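Side-chain contacts in cellulase (glycosyl hydrolase family 5) (PDB 3ZMR), which cleaves the beta-1,4-glucan backbone of xyloglucan internally, with retention of configuration, to release xyloglucan oligosaccharides: residues S47-T50 with K55-V58; T108-L113 with G296-Y301; A185-K190 with D234-A239; G369-I374 with I420-K425. One frame throughout, in Å; residues are numbered along the deposited sequence.

Interaction 1 of 4, residues S47-T50 with K55-V58; sequences SSHT and KQYV
The imidazole of His49 lies across the side chain of Gln56 and against one branch of Val58. CG of Gln56 stands over a face of the ring, 4.2 Å from its centroid and 23° off the normal, a CH-pi contact displaced toward the rim. The two side chains cross at about a right angle, with ring and amide planes 31° apart; NE2 of Gln56 is 3.6 Å from NE2 of His49. CG2 of Val58 lies obliquely to the ring, 3.8 Å from His49 ND1, whereas CG1 of Val58 packs 3.4 Å from Ser47 OG and also touches the hydroxyl of Ser48.

A second shell fixes these groups. Ser48 OG approaches the imidazole edge in plane and hydrogen-bonds His49 ND1 at 2.7 Å, restraining ring rotation. OG of Ser47 donates to His49 O, also at 2.7 Å, in the carbonyl plane and on a lone pair. Gln56 is bent at its second torsion (chi2 65°), which turns the amide back so that its NE2 can donate to Tyr57 O, 3.2 Å away and nearly straight.

Ser48 OG also bonds Asn59 N. The contact lies at the edge of one sheet of the BACON domain's beta-sandwich, just after the outer strand 45-47; strand 55-62 runs between that strand and 24-31, and Val58 packs against Trp36 and Ile38 of strand 36-40 in the facing sheet.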
loop_
_atom_site.group_PDB
_atom_site.type_symbol
_atom_site.label_atom_id
_atom_site.label_comp_id
_atom_site.label_asym_id
_atom_site.label_seq_id
_atom_site.Cartn_x
_atom_site.Cartn_y
_atom_site.Cartn_z
ATOM N N SER A 47 23.845 -21.693 2.554
ATOM C CA SER A 47 25.277 -21.440 2.373
ATOM C C SER A 47 25.532 -20.992 0.940
ATOM O O SER A 47 24.971 -21.545 -0.010
ATOM C CB SER A 47 26.112 -22.695 2.648
ATOM O OG SER A 47 27.476 -22.485 2.357
ATOM N N SER A 48 26.402 -20.000 0.777
ATOM C CA SER A 48 26.815 -19.566 -0.582
ATOM C C SER A 48 27.572 -20.657 -1.349
ATOM O O SER A 48 27.624 -20.654 -2.590
ATOM C CB SER A 48 27.722 -18.334 -0.477
ATOM O OG SER A 48 28.837 -18.601 0.343
ATOM N N HIS A 49 28.148 -21.599 -0.592
ATOM C CA HIS A 49 29.023 -22.657 -1.134
ATOM C C HIS A 49 28.524 -24.015 -0.709
ATOM O O HIS A 49 28.134 -24.201 0.444
ATOM C CB HIS A 49 30.459 -22.484 -0.641
ATOM C CG HIS A 49 31.145 -21.277 -1.188
ATOM N ND1 HIS A 49 30.847 -19.996 -0.768
ATOM C CD2 HIS A 49 32.144 -21.154 -2.103
ATOM C CE1 HIS A 49 31.613 -19.138 -1.430
ATOM N NE2 HIS A 49 32.426 -19.815 -2.227
ATOM N N THR A 50 28.553 -24.955 -1.651
ATOM C CA THR A 50 28.295 -26.381 -1.366
ATOM C C THR A 50 29.613 -27.152 -1.304
ATOM O O THR A 50 29.766 -28.089 -0.530
ATOM C CB THR A 50 27.399 -27.041 -2.433
ATOM O OG1 THR A 50 28.016 -26.961 -3.725
ATOM C CG2 THR A 50 26.057 -26.388 -2.492
ATOM N N LYS A 55 41.006 -21.738 2.143
ATOM C CA LYS A 55 40.572 -20.776 3.134
ATOM C C LYS A 55 39.666 -19.754 2.440
ATOM O O LYS A 55 40.126 -18.886 1.692
ATOM C CB LYS A 55 41.778 -20.111 3.780
ATOM C CG LYS A 55 41.482 -19.271 4.997
ATOM C CD LYS A 55 42.799 -18.835 5.642
ATOM C CE LYS A 55 42.564 -18.067 6.922
ATOM N NZ LYS A 55 43.869 -17.824 7.595
ATOM N N GLN A 56 38.370 -19.893 2.699
ATOM C CA GLN A 56 37.298 -19.245 1.926
ATOM C C GLN A 56 36.336 -18.449 2.767
ATOM O O GLN A 56 35.893 -18.910 3.822
ATOM C CB GLN A 56 36.487 -20.341 1.226
ATOM C CG GLN A 56 35.374 -19.878 0.301
ATOM C CD GLN A 56 35.924 -19.128 -0.892
ATOM O OE1 GLN A 56 36.837 -19.604 -1.555
ATOM N NE2 GLN A 56 35.375 -17.959 -1.163
ATOM N N TYR A 57 35.960 -17.266 2.267
ATOM C CA TYR A 57 34.817 -16.541 2.823
ATOM C C TYR A 57 33.513 -17.104 2.281
ATOM O O TYR A 57 33.278 -17.116 1.048
ATOM C CB TYR A 57 34.904 -15.040 2.568
ATOM C CG TYR A 57 35.928 -14.346 3.433
ATOM C CD1 TYR A 57 35.877 -14.424 4.839
ATOM C CD2 TYR A 57 36.936 -13.589 2.857
ATOM C CE1 TYR A 57 36.804 -13.768 5.610
ATOM C CE2 TYR A 57 37.855 -12.924 3.640
ATOM C CZ TYR A 57 37.792 -13.045 5.027
ATOM O OH TYR A 57 38.721 -12.385 5.827
ATOM N N VAL A 58 32.671 -17.584 3.204
ATOM C CA VAL A 58 31.416 -18.235 2.880
ATOM C C VAL A 58 30.289 -17.454 3.556
ATOM O O VAL A 58 30.404 -17.065 4.721
ATOM C CB VAL A 58 31.381 -19.704 3.389
ATOM C CG1 VAL A 58 30.016 -20.375 3.172
ATOM C CG2 VAL A 58 32.472 -20.505 2.683
#

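Interaction 2 of 4, residues T108-L113 with G296-Y301; sequences TGMRDL and GGRNHY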
loop_
_atom_site.group_PDB
_atom_site.type_symbol
_atom_site.label_atom_id
_atom_site.label_comp_id
_atom_site.label_asym_id
_atom_site.label_seq_id
_atom_site.Cartn_x
_atom_site.Cartn_y
_atom_site.Cartn_z
ATOM N N THR A 108 -10.097 -3.300 22.424
ATOM C CA THR A 108 -11.356 -2.561 22.539
ATOM C C THR A 108 -11.743 -1.998 21.179
ATOM O O THR A 108 -10.979 -1.251 20.571
ATOM C CB THR A 108 -11.280 -1.445 23.585
ATOM O OG1 THR A 108 -10.887 -2.011 24.835
ATOM C CG2 THR A 108 -12.634 -0.770 23.747
ATOM N N GLY A 109 -12.917 -2.376 20.699
ATOM C CA GLY A 109 -13.370 -1.919 19.374
ATOM C C GLY A 109 -12.668 -2.554 18.191
ATOM O O GLY A 109 -12.909 -2.157 17.057
ATOM N N MET A 110 -11.853 -3.575 18.467
ATOM C CA MET A 110 -11.050 -4.269 17.466
ATOM C C MET A 110 -11.601 -5.689 17.342
ATOM O O MET A 110 -11.219 -6.587 18.094
ATOM C CB MET A 110 -9.549 -4.268 17.801
ATOM C CG MET A 110 -9.010 -2.937 18.287
ATOM S SD MET A 110 -9.322 -1.506 17.253
ATOM C CE MET A 110 -8.102 -1.721 15.977
ATOM N N ARG A 111 -12.537 -5.878 16.414
ATOM C CA ARG A 111 -13.197 -7.172 16.217
ATOM C C ARG A 111 -12.199 -8.247 15.822
ATOM O O ARG A 111 -11.192 -7.983 15.161
ATOM C CB ARG A 111 -14.274 -7.059 15.160
ATOM C CG ARG A 111 -15.438 -6.160 15.595
ATOM C CD ARG A 111 -16.325 -5.833 14.406
ATOM N NE ARG A 111 -15.681 -4.826 13.572
ATOM C CZ ARG A 111 -16.179 -4.352 12.441
ATOM N NH1 ARG A 111 -17.316 -4.841 11.927
ATOM N NH2 ARG A 111 -15.528 -3.379 11.829
ATOM N N ASP A 112 -12.510 -9.488 16.198
ATOM C CA ASP A 112 -11.680 -10.621 15.832
ATOM C C ASP A 112 -12.009 -11.056 14.398
ATOM O O ASP A 112 -12.659 -12.100 14.146
ATOM C CB ASP A 112 -11.892 -11.783 16.802
ATOM C CG ASP A 112 -10.869 -12.875 16.625
ATOM O OD1 ASP A 112 -9.839 -12.672 15.971
ATOM O OD2 ASP A 112 -11.083 -13.947 17.198
ATOM N N LEU A 113 -11.533 -10.240 13.455
ATOM C CA LEU A 113 -11.744 -10.427 12.016
ATOM C C LEU A 113 -10.414 -10.287 11.294
ATOM O O LEU A 113 -9.660 -9.356 11.577
ATOM C CB LEU A 113 -12.708 -9.357 11.488
ATOM C CG LEU A 113 -14.144 -9.378 12.013
ATOM C CD1 LEU A 113 -14.887 -8.153 11.531
ATOM C CD2 LEU A 113 -14.828 -10.672 11.569
ATOM N N GLY A 296 1.664 0.339 20.076
ATOM C CA GLY A 296 0.811 -0.508 20.871
ATOM C C GLY A 296 -0.623 -0.061 20.965
ATOM O O GLY A 296 -1.169 0.547 20.041
ATOM N N GLY A 297 -1.277 -0.348 22.090
ATOM C CA GLY A 297 -2.698 -0.078 22.237
ATOM C C GLY A 297 -3.498 -0.730 21.119
ATOM O O GLY A 297 -3.196 -1.843 20.658
ATOM N N ARG A 298 -4.540 -0.048 20.665
ATOM C CA ARG A 298 -5.351 -0.575 19.559
ATOM C C ARG A 298 -4.549 -0.663 18.246
ATOM O O ARG A 298 -4.939 -1.389 17.322
ATOM C CB ARG A 298 -6.579 0.291 19.365
ATOM C CG ARG A 298 -7.603 0.174 20.493
ATOM C CD ARG A 298 -8.706 1.161 20.229
ATOM N NE ARG A 298 -9.759 1.306 21.227
ATOM C CZ ARG A 298 -9.659 1.973 22.358
ATOM N NH1 ARG A 298 -8.496 2.474 22.789
ATOM N NH2 ARG A 298 -10.774 2.129 23.093
ATOM N N ASN A 299 -3.454 0.097 18.154
ATOM C CA ASN A 299 -2.596 0.049 16.978
ATOM C C ASN A 299 -1.869 -1.291 16.821
ATOM O O ASN A 299 -1.360 -1.615 15.772
ATOM C CB ASN A 299 -1.577 1.176 16.970
ATOM C CG ASN A 299 -2.201 2.533 16.672
ATOM O OD1 ASN A 299 -3.318 2.650 16.142
ATOM N ND2 ASN A 299 -1.473 3.559 16.994
ATOM N N HIS A 300 -1.844 -2.086 17.872
ATOM C CA HIS A 300 -1.354 -3.466 17.776
ATOM C C HIS A 300 -2.212 -4.297 16.825
ATOM O O HIS A 300 -1.696 -5.126 16.098
ATOM C CB HIS A 300 -1.348 -4.099 19.173
ATOM C CG HIS A 300 -0.831 -5.508 19.215
ATOM N ND1 HIS A 300 0.509 -5.786 19.223
ATOM C CD2 HIS A 300 -1.465 -6.707 19.213
ATOM C CE1 HIS A 300 0.691 -7.096 19.282
ATOM N NE2 HIS A 300 -0.489 -7.678 19.267
ATOM N N TYR A 301 -3.516 -4.009 16.816
ATOM C CA TYR A 301 -4.522 -4.785 16.101
ATOM C C TYR A 301 -5.085 -4.119 14.841
ATOM O O TYR A 301 -5.848 -4.754 14.096
ATOM C CB TYR A 301 -5.700 -5.056 17.034
ATOM C CG TYR A 301 -5.375 -5.942 18.219
ATOM C CD1 TYR A 301 -5.140 -7.321 18.052
ATOM C CD2 TYR A 301 -5.305 -5.429 19.508
ATOM C CE1 TYR A 301 -4.880 -8.164 19.124
ATOM C CE2 TYR A 301 -5.038 -6.267 20.580
ATOM C CZ TYR A 301 -4.815 -7.614 20.366
ATOM O OH TYR A 301 -4.556 -8.425 21.440
HETATM O O HOH W 1 -12.885 1.515 21.058
#
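Arg298 uses its inner nitrogen to meet the backbone of Thr108: NE donates to Thr108 O at 2.9 Å, but the bond is weak because the N-H...O angle is only 127°. The contact fastens the chain leading into helix 115-122 onto the (beta/alpha)8 barrel, at the loop between helix 275-293 and strand 304-307. Water 1 supplements the bent bond, accepting from Arg298 NH2 at 3.0 Å and donating weakly to Thr108 O. The arginine is extended from CG to NE, which carries the guanidinium past the carbonyl to the methyl of Thr108, where CG2 lies 3.5 Å from Arg298 NH2. NH1 of Arg298 also has long, weak ion pairs with Asp106 and Asp250. An alanine here would remove NE and the guanidinium, and is likely to leave Thr108 O and the bridging water without their mate on this loop.

Met110 runs roughly perpendicular to the aliphatic part of the same side chain, its SD 3.9 Å from Arg298 CB. CB of Met110 packs 4.0 Å from Tyr301 CB. Bends at chi2 and chi3 curl the thioether back toward the 298-301 backbone, where CE of Met110 rests 3.5 Å from Arg298 O, the same carbonyl that accepts a bond from Tyr301 N.

Interaction 3 of 4, residues A185-K190 with D234-A239; sequences ATYKIK and DERLEA. With EDO (1,2-ethanediol), chain H.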
loop_
_atom_site.group_PDB
_atom_site.type_symbol
_atom_site.label_atom_id
_atom_site.label_comp_id
_atom_site.label_asym_id
_atom_site.label_seq_id
_atom_site.Cartn_x
_atom_site.Cartn_y
_atom_site.Cartn_z
ATOM N N ALA A 185 13.186 20.218 10.751
ATOM C CA ALA A 185 14.347 19.333 10.926
ATOM C C ALA A 185 13.955 17.998 11.580
ATOM O O ALA A 185 14.526 16.951 11.274
ATOM C CB ALA A 185 15.438 20.027 11.750
ATOM N N THR A 186 12.976 18.058 12.481
ATOM C CA THR A 186 12.530 16.874 13.222
ATOM C C THR A 186 11.208 16.333 12.701
ATOM O O THR A 186 10.690 15.349 13.222
ATOM C CB THR A 186 12.366 17.165 14.730
ATOM O OG1 THR A 186 11.364 18.171 14.920
ATOM C CG2 THR A 186 13.697 17.632 15.335
ATOM N N TYR A 187 10.644 17.003 11.697
ATOM C CA TYR A 187 9.374 16.592 11.066
ATOM C C TYR A 187 8.194 16.652 12.040
ATOM O O TYR A 187 7.227 15.875 11.921
ATOM C CB TYR A 187 9.470 15.191 10.471
ATOM C CG TYR A 187 10.684 14.979 9.635
ATOM C CD1 TYR A 187 10.890 15.727 8.475
ATOM C CD2 TYR A 187 11.673 14.063 10.012
ATOM C CE1 TYR A 187 12.020 15.522 7.691
ATOM C CE2 TYR A 187 12.810 13.864 9.232
ATOM C CZ TYR A 187 12.978 14.605 8.072
ATOM O OH TYR A 187 14.105 14.417 7.283
ATOM N N LYS A 188 8.280 17.556 13.016
ATOM C CA LYS A 188 7.224 17.745 13.986
ATOM C C LYS A 188 6.051 18.471 13.368
ATOM O O LYS A 188 6.179 19.586 12.896
ATOM C CB LYS A 188 7.720 18.487 15.235
ATOM C CG LYS A 188 6.634 18.726 16.284
ATOM C CD LYS A 188 6.213 17.475 17.027
ATOM C CE LYS A 188 5.256 17.810 18.168
ATOM N NZ LYS A 188 4.964 16.615 19.009
ATOM N N ILE A 189 4.901 17.810 13.404
ATOM C CA ILE A 189 3.664 18.311 12.791
ATOM C C ILE A 189 2.899 19.209 13.754
ATOM O O ILE A 189 2.728 18.853 14.932
ATOM C CB ILE A 189 2.765 17.129 12.336
ATOM C CG1 ILE A 189 3.516 16.272 11.315
ATOM C CG2 ILE A 189 1.473 17.639 11.704
ATOM C CD1 ILE A 189 2.939 14.890 11.146
ATOM N N LYS A 190 2.457 20.366 13.255
ATOM C CA LYS A 190 1.615 21.264 14.033
ATOM C C LYS A 190 0.378 20.570 14.604
ATOM O O LYS A 190 -0.385 19.923 13.861
ATOM C CB LYS A 190 1.130 22.449 13.189
ATOM C CG LYS A 190 2.243 23.426 12.829
ATOM C CD LYS A 190 1.810 24.564 11.878
ATOM C CE LYS A 190 2.986 25.492 11.599
ATOM N NZ LYS A 190 2.659 26.622 10.679
ATOM N N ASP A 234 13.553 6.498 5.432
ATOM C CA ASP A 234 13.024 5.613 6.480
ATOM C C ASP A 234 12.853 6.416 7.779
ATOM O O ASP A 234 11.863 6.269 8.490
ATOM C CB ASP A 234 13.983 4.445 6.774
ATOM C CG ASP A 234 13.999 3.363 5.737
ATOM O OD1 ASP A 234 13.205 3.391 4.769
ATOM O OD2 ASP A 234 14.821 2.411 5.927
ATOM N N GLU A 235 13.846 7.249 8.126
ATOM C CA GLU A 235 13.802 8.021 9.366
ATOM C C GLU A 235 12.625 8.990 9.352
ATOM O O GLU A 235 11.878 9.114 10.337
ATOM C CB GLU A 235 15.099 8.775 9.540
ATOM C CG GLU A 235 15.131 9.782 10.669
ATOM C CD GLU A 235 16.467 10.464 10.749
ATOM O OE1 GLU A 235 17.376 9.913 11.401
ATOM O OE2 GLU A 235 16.592 11.516 10.107
ATOM N N ARG A 236 12.429 9.669 8.215
ATOM C CA ARG A 236 11.331 10.622 8.090
ATOM C C ARG A 236 9.961 9.940 8.132
ATOM O O ARG A 236 9.054 10.420 8.802
ATOM C CB ARG A 236 11.491 11.434 6.812
ATOM C CG ARG A 236 10.369 12.415 6.569
ATOM C CD ARG A 236 10.687 13.326 5.420
ATOM N NE ARG A 236 9.612 14.246 5.131
ATOM C CZ ARG A 236 9.714 15.219 4.226
ATOM N NH1 ARG A 236 10.846 15.387 3.562
ATOM N NH2 ARG A 236 8.692 16.019 3.979
ATOM N N LEU A 237 9.817 8.854 7.381
ATOM C CA LEU A 237 8.544 8.129 7.322
ATOM C C LEU A 237 8.166 7.650 8.738
ATOM O O LEU A 237 7.000 7.795 9.180
ATOM C CB LEU A 237 8.680 6.994 6.334
ATOM C CG LEU A 237 7.349 6.281 6.033
ATOM C CD1 LEU A 237 6.312 7.172 5.374
ATOM C CD2 LEU A 237 7.628 5.040 5.190
ATOM N N GLU A 238 9.146 7.126 9.472
ATOM C CA GLU A 238 8.917 6.730 10.866
ATOM C C GLU A 238 8.494 7.903 11.743
ATOM O O GLU A 238 7.556 7.817 12.535
ATOM C CB GLU A 238 10.179 6.065 11.459
ATOM C CG GLU A 238 10.014 5.722 12.933
ATOM C CD GLU A 238 11.216 5.042 13.567
ATOM O OE1 GLU A 238 12.334 5.189 13.067
ATOM O OE2 GLU A 238 11.017 4.348 14.586
ATOM N N ALA A 239 9.221 9.022 11.629
ATOM C CA ALA A 239 8.960 10.172 12.500
ATOM C C ALA A 239 7.550 10.700 12.290
ATOM O O ALA A 239 6.859 11.069 13.242
ATOM C CB ALA A 239 9.971 11.276 12.266
HETATM C C1 EDO H . 14.866 14.628 4.120
HETATM O O1 EDO H . 15.427 15.137 2.902
HETATM C C2 EDO H . 14.128 13.336 3.825
HETATM O O2 EDO H . 13.080 13.608 2.892
HETATM O O HOH W 2 15.417 12.157 7.605
#
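The aliphatic stem of Arg236 passes over the ring of Tyr187, and its guanidinium projects beyond the rim. CB begins at the far rim, 3.7 Å from Tyr187 CE2. CG comes next and sits over the ring centre, 3.6 Å from the centroid and 8° off the normal, an almost exactly perpendicular CH-pi contact. CD follows at 3.4 Å from Tyr187 CE1, and NE has already passed beyond that edge. Because CG is anti to the backbone N (chi1 178°) and the chain stays extended to NE, the guanidinium plane is nearly parallel to the ring, 15° apart, though set beyond its rim and not stacked on it.

Tyr187 is placed for this by a G1 beta bulge, in which it and Lys188 both face Asp183; its positive phi belongs to that turn, at the start of strand 188-189. The partner helix, 227-248, is one of the outer helices of the (beta/alpha)8 barrel, and CB of Ala239 on it packs 4.0 Å from Tyr187 CD2. A serine in place of Tyr187 would probably uncover the methylenes of Arg236 and open a gap beside Ala239.

At the far end of Arg236, NH2 bonds Ser178 OG and the guanidinium makes a cation-pi contact with Trp221. NH1 of Arg236 donates to O2 of a 1,2-ethanediol, probably from the crystallisation liquor, at 2.9 Å. The phenol OH of Tyr187 donates at 2.6 Å to water 2, which in turn donates to Glu235 OE2.

Interaction 4 of 4, residues G369-I374 with I420-K425; sequences GQEGDI and IEYVVK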
loop_
_atom_site.group_PDB
_atom_site.type_symbol
_atom_site.label_atom_id
_atom_site.label_comp_id
_atom_site.label_asym_id
_atom_site.label_seq_id
_atom_site.Cartn_x
_atom_site.Cartn_y
_atom_site.Cartn_z
ATOM N N GLY A 369 -6.952 -1.676 -22.552
ATOM C CA GLY A 369 -7.813 -1.392 -21.422
ATOM C C GLY A 369 -9.299 -1.503 -21.663
ATOM O O GLY A 369 -10.091 -0.924 -20.917
ATOM N N GLN A 370 -9.682 -2.276 -22.686
ATOM C CA GLN A 370 -11.068 -2.605 -22.888
ATOM C C GLN A 370 -11.394 -3.794 -21.956
ATOM O O GLN A 370 -10.568 -4.156 -21.090
ATOM C CB GLN A 370 -11.370 -2.868 -24.381
ATOM C CG GLN A 370 -10.891 -1.732 -25.294
ATOM C CD GLN A 370 -11.472 -0.376 -24.941
ATOM O OE1 GLN A 370 -12.649 -0.126 -25.148
ATOM N NE2 GLN A 370 -10.651 0.478 -24.336
ATOM N N GLU A 371 -12.590 -4.347 -22.074
ATOM C CA GLU A 371 -13.117 -5.322 -21.114
ATOM C C GLU A 371 -12.165 -6.480 -20.805
ATOM O O GLU A 371 -11.943 -6.824 -19.630
ATOM C CB GLU A 371 -14.492 -5.866 -21.570
ATOM C CG GLU A 371 -15.666 -4.878 -21.502
ATOM C CD GLU A 371 -15.852 -4.028 -22.747
ATOM O OE1 GLU A 371 -14.908 -3.878 -23.560
ATOM O OE2 GLU A 371 -16.972 -3.506 -22.898
ATOM N N GLY A 372 -11.627 -7.103 -21.834
ATOM C CA GLY A 372 -10.770 -8.246 -21.607
ATOM C C GLY A 372 -9.494 -7.865 -20.845
ATOM O O GLY A 372 -9.032 -8.591 -19.972
ATOM N N ASP A 373 -8.903 -6.732 -21.197
ATOM C CA ASP A 373 -7.694 -6.254 -20.524
ATOM C C ASP A 373 -7.944 -5.931 -19.043
ATOM O O ASP A 373 -7.121 -6.257 -18.182
ATOM C CB ASP A 373 -7.105 -5.011 -21.214
ATOM C CG ASP A 373 -6.321 -5.328 -22.484
ATOM O OD1 ASP A 373 -6.231 -6.510 -22.917
ATOM O OD2 ASP A 373 -5.798 -4.343 -23.075
ATOM N N ILE A 374 -9.079 -5.315 -18.763
ATOM C CA ILE A 374 -9.454 -4.972 -17.391
ATOM C C ILE A 374 -9.636 -6.262 -16.585
ATOM O O ILE A 374 -9.107 -6.387 -15.467
ATOM C CB ILE A 374 -10.738 -4.115 -17.327
ATOM C CG1 ILE A 374 -10.481 -2.754 -17.980
ATOM C CG2 ILE A 374 -11.205 -3.968 -15.895
ATOM C CD1 ILE A 374 -11.731 -1.921 -18.086
ATOM N N ILE A 420 -17.020 2.644 -15.427
ATOM C CA ILE A 420 -17.183 2.614 -13.985
ATOM C C ILE A 420 -17.871 1.343 -13.535
ATOM O O ILE A 420 -17.391 0.635 -12.624
ATOM C CB ILE A 420 -17.942 3.870 -13.464
ATOM C CG1 ILE A 420 -17.055 5.119 -13.582
ATOM C CG2 ILE A 420 -18.379 3.683 -12.012
ATOM C CD1 ILE A 420 -17.782 6.437 -13.402
ATOM N N GLU A 421 -19.008 1.028 -14.141
ATOM C CA GLU A 421 -19.740 -0.185 -13.802
ATOM C C GLU A 421 -18.870 -1.410 -14.022
ATOM O O GLU A 421 -18.870 -2.326 -13.197
ATOM C CB GLU A 421 -21.003 -0.292 -14.652
ATOM C CG GLU A 421 -21.841 -1.525 -14.356
ATOM C CD GLU A 421 -22.930 -1.794 -15.384
ATOM O OE1 GLU A 421 -23.480 -0.824 -15.974
ATOM O OE2 GLU A 421 -23.258 -2.989 -15.568
ATOM N N TYR A 422 -18.135 -1.424 -15.127
ATOM C CA TYR A 422 -17.339 -2.604 -15.511
ATOM C C TYR A 422 -16.188 -2.801 -14.506
ATOM O O TYR A 422 -15.922 -3.928 -14.028
ATOM C CB TYR A 422 -16.788 -2.535 -16.941
ATOM C CG TYR A 422 -16.280 -3.882 -17.404
ATOM C CD1 TYR A 422 -17.155 -4.848 -17.884
ATOM C CD2 TYR A 422 -14.939 -4.214 -17.281
ATOM C CE1 TYR A 422 -16.691 -6.094 -18.244
ATOM C CE2 TYR A 422 -14.463 -5.449 -17.637
ATOM C CZ TYR A 422 -15.337 -6.390 -18.118
ATOM O OH TYR A 422 -14.862 -7.633 -18.476
ATOM N N VAL A 423 -15.493 -1.728 -14.183
ATOM C CA VAL A 423 -14.399 -1.824 -13.204
ATOM C C VAL A 423 -14.940 -2.337 -11.853
ATOM O O VAL A 423 -14.369 -3.244 -11.243
ATOM C CB VAL A 423 -13.658 -0.492 -13.043
ATOM C CG1 VAL A 423 -12.739 -0.520 -11.819
ATOM C CG2 VAL A 423 -12.901 -0.206 -14.332
ATOM N N VAL A 424 -16.020 -1.744 -11.391
ATOM C CA VAL A 424 -16.634 -2.106 -10.108
ATOM C C VAL A 424 -17.049 -3.578 -10.099
ATOM O O VAL A 424 -16.703 -4.324 -9.202
ATOM C CB VAL A 424 -17.783 -1.170 -9.685
ATOM C CG1 VAL A 424 -18.520 -1.690 -8.447
ATOM C CG2 VAL A 424 -17.211 0.206 -9.400
ATOM N N LYS A 425 -17.787 -3.992 -11.116
ATOM C CA LYS A 425 -18.225 -5.409 -11.196
ATOM C C LYS A 425 -17.025 -6.345 -11.226
ATOM O O LYS A 425 -17.069 -7.433 -10.627
ATOM C CB LYS A 425 -19.210 -5.662 -12.361
ATOM C CG LYS A 425 -18.665 -6.158 -13.679
ATOM C CD LYS A 425 -19.816 -6.391 -14.668
ATOM C CE LYS A 425 -19.342 -6.990 -15.978
ATOM N NZ LYS A 425 -20.431 -7.003 -17.004
#
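Tyr422 presents a face to Glu371 and an edge to Ile374, so the two residues, one helical turn apart, grip the ring from different directions. CG of Glu371 stands over the ring face, 3.8 Å from the centroid and 17° off the normal, a CH-pi contact made by the methylene stem rather than by the charge. The side chains are set nearly square to each other, and the carboxylate plane is turned 81° from the ring. A bend at chi2 (88°) lifts the carboxylate off the phenol, and its OE2 accepts a hydrogen bond from Ala358 N. That bond probably helps hold the stem in position over the ring. CB of Glu371 also reaches the phenol end, 3.6 Å from Tyr422 OH.

Ile374 approaches differently. The isoleucine runs antiparallel alongside the tyrosine side chain, with CG2 of Ile374 in the ring plane at the edge, 4.0 Å from Tyr422 CD2. Its CB is likewise 4.0 Å from CE2 of Tyr422. The end of the isoleucine continues to the next residue of the facing helix, where CD1 of Ile374 lies 4.3 Å from Val423 CG2.

Trp356 packs against both Glu371 and Ile374, while Val423 also touches Tyr396 of strand 391-396. The first turn of helix 371-379 thus docks on helix 406-429, which connects the parallel strands 391-396 and 433-436 in a beta-alpha-beta crossover of the (beta/alpha)8 barrel of glycosyl hydrolase family 5.

Interaction 1 stands apart in the BACON domain, its centre about 42 Å from that of interaction 3 and about 52 Å from that of interaction 4, in keeping with a module that binds no carbohydrate and may serve as a spacer. Along the chain, interaction 3 is nested inside the loop closed by interaction 2; their nearest atoms are about 11 Å apart. Interactions 3 and 4 lie on opposite sides of the chain's centre, their centres about 40 Å apart. Both lie outside the substrate cleft, the side chains of Arg236 and Val423 each about 14 Å from bound sugar; side chain to side chain, Arg236 is about 11 Å from substrate-binding His216 and Val423 about 10 Å from the inferred nucleophile Glu395.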